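Local coordinates for protein phosphothreonine lyase ospF (Shigella flexneri, PDB 3I0U) that catalyses, as a secreted type III effector, the elimination of phosphate from phosphothreonine, probably disarming signalling kinases of the infected host, at residues F15-Y19 with R214-E218; Y25-F30 with H151-F156; V36-I42 with F95-G100; R68-S73 with S104-D110. One frame throughout, in Å; residues are numbered along the deposited sequence.

Contact 1: F15-Y19 with R214-E218; sequences FNILY and RLMIE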
loop_
_atom_site.group_PDB
_atom_site.type_symbol
_atom_site.label_atom_id
_atom_site.label_comp_id
_atom_site.label_asym_id
_atom_site.label_seq_id
_atom_site.Cartn_x
_atom_site.Cartn_y
_atom_site.Cartn_z
ATOM N N PHE A 15 -17.398 13.721 6.566
ATOM C CA PHE A 15 -16.023 13.929 6.150
ATOM C C PHE A 15 -15.243 14.670 7.236
ATOM O O PHE A 15 -14.154 14.235 7.613
ATOM C CB PHE A 15 -15.990 14.726 4.844
ATOM C CG PHE A 15 -14.621 14.982 4.330
ATOM C CD1 PHE A 15 -14.006 14.056 3.523
ATOM C CD2 PHE A 15 -13.938 16.162 4.647
ATOM C CE1 PHE A 15 -12.726 14.280 3.041
ATOM C CE2 PHE A 15 -12.648 16.397 4.168
ATOM C CZ PHE A 15 -12.044 15.456 3.375
ATOM N N ASN A 16 -15.797 15.778 7.727
ATOM C CA ASN A 16 -15.102 16.597 8.717
ATOM C C ASN A 16 -14.986 15.886 10.050
ATOM O O ASN A 16 -14.014 16.131 10.787
ATOM C CB ASN A 16 -15.764 17.970 8.901
ATOM C CG ASN A 16 -15.709 18.845 7.641
ATOM O OD1 ASN A 16 -15.050 18.506 6.646
ATOM N ND2 ASN A 16 -16.423 19.968 7.677
ATOM N N ILE A 17 -15.970 15.015 10.339
ATOM C CA ILE A 17 -15.944 14.122 11.506
ATOM C C ILE A 17 -14.680 13.259 11.447
ATOM O O ILE A 17 -13.895 13.219 12.413
ATOM C CB ILE A 17 -17.247 13.258 11.623
ATOM C CG1 ILE A 17 -18.356 14.072 12.290
ATOM C CG2 ILE A 17 -17.029 11.982 12.469
ATOM C CD1 ILE A 17 -19.798 13.704 11.869
ATOM N N LEU A 18 -14.476 12.624 10.296
ATOM C CA LEU A 18 -13.290 11.816 10.051
ATOM C C LEU A 18 -12.013 12.643 10.099
ATOM O O LEU A 18 -11.071 12.236 10.786
ATOM C CB LEU A 18 -13.410 11.059 8.720
ATOM C CG LEU A 18 -14.419 9.887 8.652
ATOM C CD1 LEU A 18 -14.388 9.180 7.288
ATOM C CD2 LEU A 18 -14.216 8.865 9.798
ATOM N N TYR A 19 -12.023 13.812 9.433
ATOM C CA TYR A 19 -10.832 14.656 9.219
ATOM C C TYR A 19 -10.212 15.115 10.518
ATOM O O TYR A 19 -9.008 14.942 10.734
ATOM C CB TYR A 19 -11.152 15.879 8.336
ATOM C CG TYR A 19 -9.954 16.770 8.013
ATOM C CD1 TYR A 19 -8.989 16.379 7.058
ATOM C CD2 TYR A 19 -9.776 17.999 8.671
ATOM C CE1 TYR A 19 -7.871 17.192 6.766
ATOM C CE2 TYR A 19 -8.679 18.825 8.392
ATOM C CZ TYR A 19 -7.739 18.423 7.429
ATOM O OH TYR A 19 -6.655 19.237 7.150
ATOM N N ARG A 214 -8.597 12.912 -0.290
ATOM C CA ARG A 214 -8.544 14.173 0.426
ATOM C C ARG A 214 -8.041 13.926 1.834
ATOM O O ARG A 214 -7.128 14.612 2.287
ATOM C CB ARG A 214 -9.907 14.880 0.428
ATOM C CG ARG A 214 -10.370 15.342 -0.960
ATOM C CD ARG A 214 -10.910 16.783 -0.955
ATOM N NE ARG A 214 -12.198 16.914 -0.270
ATOM C CZ ARG A 214 -12.468 17.773 0.725
ATOM N NH1 ARG A 214 -13.680 17.769 1.255
ATOM N NH2 ARG A 214 -11.557 18.639 1.203
ATOM N N LEU A 215 -8.563 12.889 2.480
ATOM C CA LEU A 215 -8.111 12.511 3.818
ATOM C C LEU A 215 -6.645 12.061 3.877
ATOM O O LEU A 215 -6.014 12.116 4.939
ATOM C CB LEU A 215 -9.052 11.472 4.456
ATOM C CG LEU A 215 -10.514 11.880 4.608
ATOM C CD1 LEU A 215 -11.450 10.706 4.724
ATOM C CD2 LEU A 215 -10.729 12.858 5.795
ATOM N N MET A 216 -6.095 11.657 2.742
ATOM C CA MET A 216 -4.719 11.176 2.723
ATOM C C MET A 216 -3.683 12.300 2.747
ATOM O O MET A 216 -2.630 12.159 3.377
ATOM C CB MET A 216 -4.496 10.219 1.552
ATOM C CG MET A 216 -5.219 8.889 1.690
ATOM S SD MET A 216 -4.709 7.862 3.091
ATOM C CE MET A 216 -6.012 8.101 4.330
ATOM N N ILE A 217 -4.020 13.411 2.098
ATOM C CA ILE A 217 -3.051 14.449 1.755
ATOM C C ILE A 217 -3.252 15.779 2.497
ATOM O O ILE A 217 -2.290 16.515 2.765
ATOM C CB ILE A 217 -3.030 14.715 0.226
ATOM C CG1 ILE A 217 -4.398 15.127 -0.311
ATOM C CG2 ILE A 217 -2.639 13.487 -0.514
ATOM C CD1 ILE A 217 -4.321 16.078 -1.461
ATOM N N GLU A 218 -4.487 16.096 2.866
ATOM C CA GLU A 218 -4.746 17.393 3.448
ATOM C C GLU A 218 -4.366 17.389 4.926
ATOM O O GLU A 218 -3.829 16.367 5.359
ATOM C CB GLU A 218 -6.210 17.809 3.211
ATOM C CG GLU A 218 -6.571 17.896 1.710
ATOM C CD GLU A 218 -8.020 18.281 1.416
ATOM O OE1 GLU A 218 -8.879 18.259 2.330
ATOM O OE2 GLU A 218 -8.300 18.611 0.241
#
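Phe15 and Arg214 form a stack of the cation-pi kind: the guanidinium lies flat on one face of the phenyl ring, with centres 4.1 Å apart and planes 17° from parallel. Phe15 points its CG away from its own backbone N (chi1 -180°), which carries the ring across to helix 211-217. Arg214 answers by bending at chi2 and chi3, folding its guanidinium back over the ring. The neighbouring Leu215 takes the opposite face, its CD2 lying 4.0 Å from the ring centroid of Phe15 in a CH-pi contact, so the phenyl sits between two successive residues of one helix. This is helix-to-helix packing that joins helix 11-22 to the C-terminal helix, and Leu150 of helix 147-166 touches both Leu18 and Leu215. One turn on from Phe15, Tyr19 places its CB 4.0 Å from Leu215 CD2, while its ring receives that methyl at an edge. Farther out, Tyr19 CE1 lies 4.0 Å from Glu218 CB. The extended Glu218 side chain brings OE1 within 2.9 Å of Arg214 NH2, a salt bridge within 214-218, at the C-terminal end of the chain, that helps to keep the stacked guanidinium from turning.

Contact 2: Y25-F30 with H151-F156; sequences YPAYYF and HKIRQF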
loop_
_atom_site.group_PDB
_atom_site.type_symbol
_atom_site.label_atom_id
_atom_site.label_comp_id
_atom_site.label_asym_id
_atom_site.label_seq_id
_atom_site.Cartn_x
_atom_site.Cartn_y
_atom_site.Cartn_z
ATOM N N TYR A 25 -5.000 12.132 16.706
ATOM C CA TYR A 25 -4.122 11.013 17.016
ATOM C C TYR A 25 -2.648 11.395 16.975
ATOM O O TYR A 25 -2.226 12.135 16.070
ATOM C CB TYR A 25 -4.345 9.907 15.991
ATOM C CG TYR A 25 -5.709 9.269 16.041
ATOM C CD1 TYR A 25 -6.236 8.781 17.275
ATOM C CD2 TYR A 25 -6.475 9.134 14.855
ATOM C CE1 TYR A 25 -7.490 8.168 17.319
ATOM C CE2 TYR A 25 -7.721 8.515 14.881
ATOM C CZ TYR A 25 -8.220 8.033 16.119
ATOM O OH TYR A 25 -9.450 7.425 16.139
ATOM N N PRO A 26 -1.839 10.824 17.893
ATOM C CA PRO A 26 -0.397 11.046 17.842
ATOM C C PRO A 26 0.203 10.257 16.710
ATOM O O PRO A 26 -0.455 9.355 16.193
ATOM C CB PRO A 26 0.097 10.464 19.163
ATOM C CG PRO A 26 -0.897 9.447 19.515
ATOM C CD PRO A 26 -2.209 9.922 18.998
ATOM N N ALA A 27 1.441 10.597 16.341
ATOM C CA ALA A 27 2.222 9.875 15.324
ATOM C C ALA A 27 2.239 8.366 15.601
ATOM O O ALA A 27 2.408 7.930 16.727
ATOM C CB ALA A 27 3.640 10.438 15.263
ATOM N N TYR A 28 2.006 7.578 14.572
ATOM C CA TYR A 28 1.924 6.132 14.721
ATOM C C TYR A 28 3.180 5.418 14.278
ATOM O O TYR A 28 3.776 5.749 13.248
ATOM C CB TYR A 28 0.741 5.607 13.907
ATOM C CG TYR A 28 0.244 4.254 14.341
ATOM C CD1 TYR A 28 -0.747 4.120 15.320
ATOM C CD2 TYR A 28 0.762 3.106 13.769
ATOM C CE1 TYR A 28 -1.187 2.849 15.712
ATOM C CE2 TYR A 28 0.340 1.853 14.144
ATOM C CZ TYR A 28 -0.630 1.721 15.103
ATOM O OH TYR A 28 -1.019 0.435 15.410
ATOM N N TYR A 29 3.557 4.406 15.037
ATOM C CA TYR A 29 4.790 3.672 14.741
ATOM C C TYR A 29 4.532 2.220 14.418
ATOM O O TYR A 29 3.694 1.556 15.040
ATOM C CB TYR A 29 5.744 3.772 15.899
ATOM C CG TYR A 29 6.177 5.178 16.126
ATOM C CD1 TYR A 29 7.264 5.706 15.431
ATOM C CD2 TYR A 29 5.498 6.002 17.032
ATOM C CE1 TYR A 29 7.698 7.028 15.663
ATOM C CE2 TYR A 29 5.903 7.312 17.252
ATOM C CZ TYR A 29 7.017 7.820 16.570
ATOM O OH TYR A 29 7.438 9.112 16.764
ATOM N N PHE A 30 5.259 1.717 13.449
ATOM C CA PHE A 30 5.050 0.349 12.989
ATOM C C PHE A 30 6.254 -0.506 13.400
ATOM O O PHE A 30 7.371 -0.220 13.004
ATOM C CB PHE A 30 4.823 0.377 11.487
ATOM C CG PHE A 30 3.657 1.250 11.081
ATOM C CD1 PHE A 30 2.361 0.754 11.110
ATOM C CD2 PHE A 30 3.845 2.569 10.693
ATOM C CE1 PHE A 30 1.284 1.533 10.741
ATOM C CE2 PHE A 30 2.779 3.351 10.338
ATOM C CZ PHE A 30 1.486 2.809 10.335
ATOM N N HIS A 151 -5.844 7.036 9.695
ATOM C CA HIS A 151 -4.650 7.575 10.283
ATOM C C HIS A 151 -3.501 6.610 10.023
ATOM O O HIS A 151 -2.483 7.013 9.448
ATOM C CB HIS A 151 -4.830 7.834 11.769
ATOM C CG HIS A 151 -3.656 8.504 12.394
ATOM N ND1 HIS A 151 -3.171 9.720 11.959
ATOM C CD2 HIS A 151 -2.851 8.121 13.412
ATOM C CE1 HIS A 151 -2.125 10.060 12.689
ATOM N NE2 HIS A 151 -1.912 9.110 13.581
ATOM N N LYS A 152 -3.684 5.339 10.397
ATOM C CA LYS A 152 -2.685 4.302 10.171
ATOM C C LYS A 152 -2.208 4.309 8.715
ATOM O O LYS A 152 -1.009 4.396 8.470
ATOM C CB LYS A 152 -3.185 2.918 10.620
ATOM C CG LYS A 152 -3.123 2.680 12.144
ATOM C CD LYS A 152 -4.023 1.556 12.715
ATOM C CE LYS A 152 -3.646 0.110 12.327
ATOM N NZ LYS A 152 -2.232 -0.396 12.329
ATOM N N ILE A 153 -3.123 4.322 7.761
ATOM C CA ILE A 153 -2.726 4.399 6.349
ATOM C C ILE A 153 -1.924 5.667 6.017
ATOM O O ILE A 153 -0.924 5.571 5.355
ATOM C CB ILE A 153 -3.950 4.235 5.373
ATOM C CG1 ILE A 153 -4.618 2.862 5.571
ATOM C CG2 ILE A 153 -3.509 4.393 3.935
ATOM C CD1 ILE A 153 -5.991 2.756 5.029
ATOM N N ARG A 154 -2.346 6.840 6.512
ATOM C CA ARG A 154 -1.604 8.088 6.263
ATOM C C ARG A 154 -0.164 7.985 6.730
ATOM O O ARG A 154 0.762 8.298 5.970
ATOM C CB ARG A 154 -2.210 9.228 6.999
ATOM C CG ARG A 154 -3.098 10.125 6.218
ATOM C CD ARG A 154 -3.429 11.324 7.093
ATOM N NE ARG A 154 -3.217 12.518 6.288
ATOM C CZ ARG A 154 -2.735 13.678 6.727
ATOM N NH1 ARG A 154 -2.386 13.841 8.012
ATOM N NH2 ARG A 154 -2.574 14.685 5.870
ATOM N N GLN A 155 -0.011 7.514 7.973
ATOM C CA GLN A 155 1.275 7.317 8.630
ATOM C C GLN A 155 2.157 6.319 7.915
ATOM O O GLN A 155 3.351 6.516 7.822
ATOM C CB GLN A 155 1.067 6.843 10.070
ATOM C CG GLN A 155 0.345 7.848 10.954
ATOM C CD GLN A 155 1.220 9.020 11.392
ATOM O OE1 GLN A 155 2.263 8.856 12.030
ATOM N NE2 GLN A 155 0.778 10.219 11.068
ATOM N N PHE A 156 1.548 5.258 7.408
ATOM C CA PHE A 156 2.247 4.193 6.745
ATOM C C PHE A 156 2.853 4.706 5.441
ATOM O O PHE A 156 4.007 4.386 5.153
ATOM C CB PHE A 156 1.249 3.060 6.452
ATOM C CG PHE A 156 1.873 1.751 6.098
ATOM C CD1 PHE A 156 2.615 1.021 7.055
ATOM C CD2 PHE A 156 1.690 1.199 4.820
ATOM C CE1 PHE A 156 3.190 -0.240 6.714
ATOM C CE2 PHE A 156 2.262 -0.081 4.483
ATOM C CZ PHE A 156 3.014 -0.791 5.429
#
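His151 and Gln155, one turn apart on helix 147-166, supply the two clear hydrogen bonds that tie down the loop of residues 25-30. His151 NE2 donates to the carbonyl oxygen of Pro26 (3.0 Å, 153° at the hydrogen), approaching from above the carbonyl plane. Gln155 plays the reverse role: its OE1 accepts from the backbone N of Tyr28 at 2.9 Å and 161°, again with the donor well above the amide plane. A bend at chi2 (-75°) turns the glutamine amide up to that N-H. One imidazole thus satisfies a loop acceptor and one amide oxygen a loop donor, two residues apart along an irregular backbone. The imidazole is itself enclosed, with Tyr25 CB 3.6 Å from its centroid over one face and Gln155 CG over the other. Lys152 uses mainly its aliphatic part: CG stands above the centre of the Tyr28 ring, 3.9 Å from the centroid, and the curled chain brings NZ to Tyr28 OH in a weak bond (3.4 Å). At the far end Phe156 directs its edge at the face of Phe30 in a T-shaped pair, centroids 5.2 Å apart, and Leu101 of helix 91-102 touches both side chains. His151, Lys152, Gln155 and Phe156 form one face of the helix, and the whole is a case of an extended loop laid along a helix and fastened by side-chain-to-backbone bonds.

Contact 3: V36-I42 with F95-G100; sequences VPTYSDI and FQILSG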
loop_
_atom_site.group_PDB
_atom_site.type_symbol
_atom_site.label_atom_id
_atom_site.label_comp_id
_atom_site.label_asym_id
_atom_site.label_seq_id
_atom_site.Cartn_x
_atom_site.Cartn_y
_atom_site.Cartn_z
ATOM N N VAL A 36 11.918 -11.683 7.400
ATOM C CA VAL A 36 11.224 -11.347 6.177
ATOM C C VAL A 36 11.892 -12.070 5.041
ATOM O O VAL A 36 13.121 -12.193 5.012
ATOM C CB VAL A 36 11.190 -9.835 5.887
ATOM C CG1 VAL A 36 10.109 -9.181 6.697
ATOM C CG2 VAL A 36 12.527 -9.180 6.175
ATOM N N PRO A 37 11.092 -12.549 4.088
ATOM C CA PRO A 37 11.660 -13.196 2.954
ATOM C C PRO A 37 12.322 -12.169 2.059
ATOM O O PRO A 37 11.913 -10.994 2.021
ATOM C CB PRO A 37 10.434 -13.778 2.260
ATOM C CG PRO A 37 9.368 -12.852 2.596
ATOM C CD PRO A 37 9.626 -12.505 4.003
ATOM N N THR A 38 13.324 -12.637 1.325
ATOM C CA THR A 38 14.025 -11.804 0.366
ATOM C C THR A 38 13.126 -11.742 -0.878
ATOM O O THR A 38 12.183 -12.545 -0.986
ATOM C CB THR A 38 15.373 -12.449 0.037
ATOM O OG1 THR A 38 15.118 -13.645 -0.691
ATOM C CG2 THR A 38 16.128 -12.819 1.308
ATOM N N TYR A 39 13.420 -10.820 -1.802
ATOM C CA TYR A 39 12.813 -10.844 -3.146
ATOM C C TYR A 39 12.823 -12.186 -3.878
ATOM O O TYR A 39 11.764 -12.619 -4.356
ATOM C CB TYR A 39 13.415 -9.815 -4.081
ATOM C CG TYR A 39 12.571 -9.616 -5.320
ATOM C CD1 TYR A 39 11.268 -9.093 -5.215
ATOM C CD2 TYR A 39 13.061 -9.940 -6.585
ATOM C CE1 TYR A 39 10.492 -8.876 -6.306
ATOM C CE2 TYR A 39 12.274 -9.738 -7.718
ATOM C CZ TYR A 39 10.977 -9.203 -7.548
ATOM O OH TYR A 39 10.155 -8.971 -8.623
ATOM N N SER A 40 13.974 -12.848 -3.969
ATOM C CA SER A 40 13.971 -14.127 -4.663
ATOM C C SER A 40 13.140 -15.188 -3.928
ATOM O O SER A 40 12.533 -16.033 -4.584
ATOM C CB SER A 40 15.369 -14.635 -5.057
ATOM O OG SER A 40 16.089 -15.086 -3.942
ATOM N N ASP A 41 13.077 -15.134 -2.599
ATOM C CA ASP A 41 12.231 -16.070 -1.853
ATOM C C ASP A 41 10.756 -15.949 -2.227
ATOM O O ASP A 41 10.118 -16.972 -2.466
ATOM C CB ASP A 41 12.371 -15.921 -0.339
ATOM C CG ASP A 41 13.754 -16.260 0.171
ATOM O OD1 ASP A 41 14.453 -17.102 -0.430
ATOM O OD2 ASP A 41 14.148 -15.660 1.197
ATOM N N ILE A 42 10.219 -14.721 -2.298
ATOM C CA ILE A 42 8.821 -14.525 -2.708
ATOM C C ILE A 42 8.584 -14.858 -4.186
ATOM O O ILE A 42 7.453 -15.184 -4.571
ATOM C CB ILE A 42 8.249 -13.131 -2.353
ATOM C CG1 ILE A 42 8.960 -11.998 -3.100
ATOM C CG2 ILE A 42 8.344 -12.860 -0.860
ATOM C CD1 ILE A 42 8.179 -10.737 -3.118
ATOM N N PHE A 95 12.139 -3.635 -2.472
ATOM C CA PHE A 95 11.378 -4.597 -1.732
ATOM C C PHE A 95 12.089 -4.917 -0.431
ATOM O O PHE A 95 11.465 -5.006 0.597
ATOM C CB PHE A 95 11.121 -5.872 -2.550
ATOM C CG PHE A 95 10.555 -6.992 -1.728
ATOM C CD1 PHE A 95 9.206 -7.000 -1.403
ATOM C CD2 PHE A 95 11.379 -8.012 -1.227
ATOM C CE1 PHE A 95 8.679 -8.015 -0.613
ATOM C CE2 PHE A 95 10.893 -9.021 -0.427
ATOM C CZ PHE A 95 9.561 -9.054 -0.122
ATOM N N GLN A 96 13.397 -5.104 -0.475
ATOM C CA GLN A 96 14.128 -5.459 0.742
ATOM C C GLN A 96 14.041 -4.347 1.761
ATOM O O GLN A 96 13.837 -4.601 2.951
ATOM C CB GLN A 96 15.590 -5.811 0.433
ATOM C CG GLN A 96 16.515 -5.824 1.660
ATOM C CD GLN A 96 17.812 -6.593 1.403
ATOM O OE1 GLN A 96 18.692 -6.153 0.619
ATOM N NE2 GLN A 96 17.937 -7.782 2.048
ATOM N N ILE A 97 14.138 -3.125 1.269
ATOM C CA ILE A 97 13.969 -1.965 2.096
ATOM C C ILE A 97 12.553 -1.851 2.698
ATOM O O ILE A 97 12.399 -1.500 3.875
ATOM C CB ILE A 97 14.381 -0.712 1.302
ATOM C CG1 ILE A 97 15.914 -0.678 1.188
ATOM C CG2 ILE A 97 13.739 0.619 1.890
ATOM C CD1 ILE A 97 16.357 0.206 0.134
ATOM N N LEU A 98 11.548 -2.194 1.915
ATOM C CA LEU A 98 10.159 -2.094 2.340
ATOM C C LEU A 98 9.551 -3.343 3.011
ATOM O O LEU A 98 8.465 -3.254 3.595
ATOM C CB LEU A 98 9.264 -1.626 1.187
ATOM C CG LEU A 98 9.589 -0.216 0.654
ATOM C CD1 LEU A 98 8.618 0.222 -0.398
ATOM C CD2 LEU A 98 9.646 0.820 1.768
ATOM N N SER A 99 10.260 -4.474 2.999
ATOM C CA SER A 99 9.610 -5.719 3.415
ATOM C C SER A 99 9.244 -5.685 4.894
ATOM O O SER A 99 8.193 -6.187 5.272
ATOM C CB SER A 99 10.422 -6.984 3.065
ATOM O OG SER A 99 11.795 -6.827 3.429
ATOM N N GLY A 100 10.098 -5.082 5.704
ATOM C CA GLY A 100 9.840 -4.973 7.126
ATOM C C GLY A 100 8.543 -4.257 7.450
ATOM O O GLY A 100 7.901 -4.607 8.427
#
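A capping box opens helix 39-44 just where Tyr39 and Ile42 pack on one face of Phe95 of helix 91-102. Thr38 occupies the N-cap: its OG1 accepts from the backbone N of Asp41 at 3.2 Å, and Asp41 OD2 in return accepts from Thr38 N at 3.1 Å and 167°. The backbone around the cap runs past the phenyl ring. Phe95 CE2 lies 3.3 Å from Pro37 O, which meets the ring at its edge, and Tyr39 N is also close to CE2. Ile42, pointing back at the Phe95 side chain, sets CD1 over one face, 4.0 Å from the ring centroid of Phe95. The other face is backed by Ser99 CB from the ring's own helix, one turn on. Helices 39-44 and 91-102, far apart in sequence, pack together against strand 111-115 of the antiparallel sheet, whose Ile114 touches Tyr39, Ile42 and Phe95 alike. Tyr39 aims an edge at the Phe95 face in an offset edge-to-face pair, with planes at 60° and centroids 6.0 Å apart. Its hydroxyl reaches beyond the contact to Thr115 O and Met117 N, which ties the far end of that ring to the end of strand 111-115 and the residues just after it. Ahead of the cap, Val36 CG2 rests 3.7 Å from Ser99 OG; that hydroxyl lies between backbone N and carbonyl carbon (chi1 46°) and donates back to Gln96 O at 3.1 Å.

Contact 4: R68-S73 with S104-D110; sequences RENPQS and SEDSPID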
loop_
_atom_site.group_PDB
_atom_site.type_symbol
_atom_site.label_atom_id
_atom_site.label_comp_id
_atom_site.label_asym_id
_atom_site.label_seq_id
_atom_site.Cartn_x
_atom_site.Cartn_y
_atom_site.Cartn_z
ATOM N N ARG A 68 -2.885 -11.325 4.180
ATOM C CA ARG A 68 -2.941 -11.654 5.590
ATOM C C ARG A 68 -4.202 -12.441 5.886
ATOM O O ARG A 68 -5.314 -11.954 5.646
ATOM C CB ARG A 68 -2.894 -10.385 6.443
ATOM C CG ARG A 68 -2.906 -10.637 7.943
ATOM C CD ARG A 68 -1.984 -9.661 8.622
ATOM N NE ARG A 68 -2.433 -8.289 8.467
ATOM C CZ ARG A 68 -1.697 -7.233 8.799
ATOM N NH1 ARG A 68 -2.188 -6.015 8.624
ATOM N NH2 ARG A 68 -0.468 -7.400 9.286
ATOM N N GLU A 69 -4.007 -13.646 6.422
ATOM C CA GLU A 69 -5.106 -14.607 6.602
ATOM C C GLU A 69 -6.105 -14.223 7.708
ATOM O O GLU A 69 -7.245 -14.706 7.737
ATOM C CB GLU A 69 -4.605 -16.067 6.712
ATOM C CG GLU A 69 -3.792 -16.458 7.952
ATOM C CD GLU A 69 -4.041 -17.924 8.392
ATOM O OE1 GLU A 69 -3.535 -18.308 9.463
ATOM O OE2 GLU A 69 -4.736 -18.703 7.691
ATOM N N ASN A 70 -5.654 -13.360 8.609
ATOM C CA ASN A 70 -6.523 -12.678 9.529
ATOM C C ASN A 70 -6.531 -11.184 9.264
ATOM O O ASN A 70 -5.800 -10.465 9.904
ATOM C CB ASN A 70 -6.110 -12.987 10.956
ATOM C CG ASN A 70 -6.548 -14.374 11.382
ATOM O OD1 ASN A 70 -7.706 -14.769 11.170
ATOM N ND2 ASN A 70 -5.625 -15.137 11.970
ATOM N N PRO A 71 -7.395 -10.718 8.337
ATOM C CA PRO A 71 -7.490 -9.291 8.036
ATOM C C PRO A 71 -7.798 -8.441 9.285
ATOM O O PRO A 71 -8.507 -8.891 10.192
ATOM C CB PRO A 71 -8.657 -9.221 7.021
ATOM C CG PRO A 71 -9.424 -10.496 7.211
ATOM C CD PRO A 71 -8.385 -11.501 7.564
ATOM N N GLN A 72 -7.231 -7.241 9.331
ATOM C CA GLN A 72 -7.506 -6.297 10.400
ATOM C C GLN A 72 -8.647 -5.376 10.023
ATOM O O GLN A 72 -9.230 -4.679 10.887
ATOM C CB GLN A 72 -6.281 -5.470 10.706
ATOM C CG GLN A 72 -5.324 -6.119 11.656
ATOM C CD GLN A 72 -3.981 -5.405 11.656
ATOM O OE1 GLN A 72 -2.957 -5.990 12.017
ATOM N NE2 GLN A 72 -3.966 -4.140 11.215
ATOM N N SER A 73 -8.978 -5.391 8.740
ATOM C CA SER A 73 -10.123 -4.688 8.257
ATOM C C SER A 73 -11.080 -5.734 7.735
ATOM O O SER A 73 -11.047 -6.081 6.561
ATOM C CB SER A 73 -9.704 -3.697 7.173
ATOM O OG SER A 73 -8.482 -3.070 7.536
ATOM N N SER A 104 4.729 -6.047 8.479
ATOM C CA SER A 104 4.641 -5.660 9.886
ATOM C C SER A 104 3.273 -6.009 10.451
ATOM O O SER A 104 2.269 -5.921 9.744
ATOM C CB SER A 104 4.892 -4.171 10.054
ATOM O OG SER A 104 4.465 -3.783 11.366
ATOM N N GLU A 105 3.224 -6.412 11.711
ATOM C CA GLU A 105 1.935 -6.788 12.266
ATOM C C GLU A 105 1.042 -5.559 12.500
ATOM O O GLU A 105 -0.180 -5.695 12.613
ATOM C CB GLU A 105 2.074 -7.620 13.521
ATOM C CG GLU A 105 2.994 -7.039 14.556
ATOM C CD GLU A 105 3.005 -7.886 15.813
ATOM O OE1 GLU A 105 2.575 -9.062 15.736
ATOM O OE2 GLU A 105 3.418 -7.385 16.880
ATOM N N ASP A 106 1.677 -4.377 12.484
ATOM C CA ASP A 106 1.029 -3.089 12.575
ATOM C C ASP A 106 0.593 -2.437 11.275
ATOM O O ASP A 106 -0.129 -1.418 11.313
ATOM C CB ASP A 106 1.987 -2.136 13.206
ATOM C CG ASP A 106 2.323 -2.514 14.584
ATOM O OD1 ASP A 106 1.382 -2.598 15.423
ATOM O OD2 ASP A 106 3.542 -2.688 14.816
ATOM N N SER A 107 1.030 -2.978 10.139
ATOM C CA SER A 107 0.657 -2.404 8.855
ATOM C C SER A 107 -0.858 -2.393 8.712
ATOM O O SER A 107 -1.506 -3.307 9.162
ATOM C CB SER A 107 1.303 -3.182 7.738
ATOM O OG SER A 107 0.668 -2.868 6.509
ATOM N N PRO A 108 -1.432 -1.332 8.129
ATOM C CA PRO A 108 -2.888 -1.334 7.889
ATOM C C PRO A 108 -3.293 -1.966 6.520
ATOM O O PRO A 108 -4.461 -1.853 6.104
ATOM C CB PRO A 108 -3.237 0.164 7.901
ATOM C CG PRO A 108 -2.020 0.829 7.353
ATOM C CD PRO A 108 -0.807 -0.074 7.676
ATOM N N ILE A 109 -2.352 -2.617 5.837
ATOM C CA ILE A 109 -2.605 -3.134 4.515
ATOM C C ILE A 109 -2.665 -4.648 4.625
ATOM O O ILE A 109 -1.656 -5.276 4.872
ATOM C CB ILE A 109 -1.500 -2.638 3.514
ATOM C CG1 ILE A 109 -1.441 -1.103 3.476
ATOM C CG2 ILE A 109 -1.682 -3.159 2.118
ATOM C CD1 ILE A 109 -2.784 -0.388 3.107
ATOM N N ASP A 110 -3.846 -5.234 4.461
ATOM C CA ASP A 110 -4.006 -6.676 4.566
ATOM C C ASP A 110 -3.667 -7.453 3.301
ATOM O O ASP A 110 -3.371 -8.643 3.386
ATOM C CB ASP A 110 -5.424 -6.999 5.017
ATOM C CG ASP A 110 -5.679 -6.593 6.463
ATOM O OD1 ASP A 110 -4.775 -6.744 7.326
ATOM O OD2 ASP A 110 -6.795 -6.129 6.751
#
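Where strand 63-68 ends and the loop leading into strand 111-115 finishes, two adjacent antiparallel strands are joined by a salt bridge between Arg68 and the buried Asp110. At the backbone, Arg68 N donates to Asp110 O at 2.8 Å in an almost straight bond. The side chain uses its side edge: Arg68 NE and NH1 both reach Asp110 OD1, each at 3.0 Å and with the oxygen in the guanidinium plane, although the carboxylate is turned 71° from that plane. NH1 also bonds Ser107 O (2.8 Å) and NH2 bonds Ser104 O (3.1 Å), so the flat group is held on its rim by Asp110 and by the two ends of a type I turn, 104-107. Ser107 N reaches Ser104 O from the other face of its plane. An ST turn at each of Ser104 and Ser107 helps to shape this loop. Asp110 OD2 accepts from Gln72 N at 2.8 Å; Ser73 N donates to Asp110 OD2 at 3.0 Å, drawing the 68-73 loop back over the aspartate. With one oxygen given mainly to the guanidinium and the other to two amides, the carboxylate has its rotation fixed, and the arginine charge is probably balanced by it and two carbonyl dipoles.

The contacts run from the chain termini, which meet at contact 1, to the opposite side of the molecule's centre at contact 3, about 32 Å away between centres. Contact 2 touches both contact 1 and contact 4, each about 14 Å off between centres. Towards contact 1, Arg154 NE probably donates to Met216 O (3.0 Å); towards contact 4, Phe156 CG packs on Pro108 CD (3.6 Å). Contacts 3 and 4, centres about 17 Å apart, cross along the chain. The structure is substrate-free; a methylpentanediol, probably from crystallisation, hydrogen-bonds to Met216 O beside contact 1.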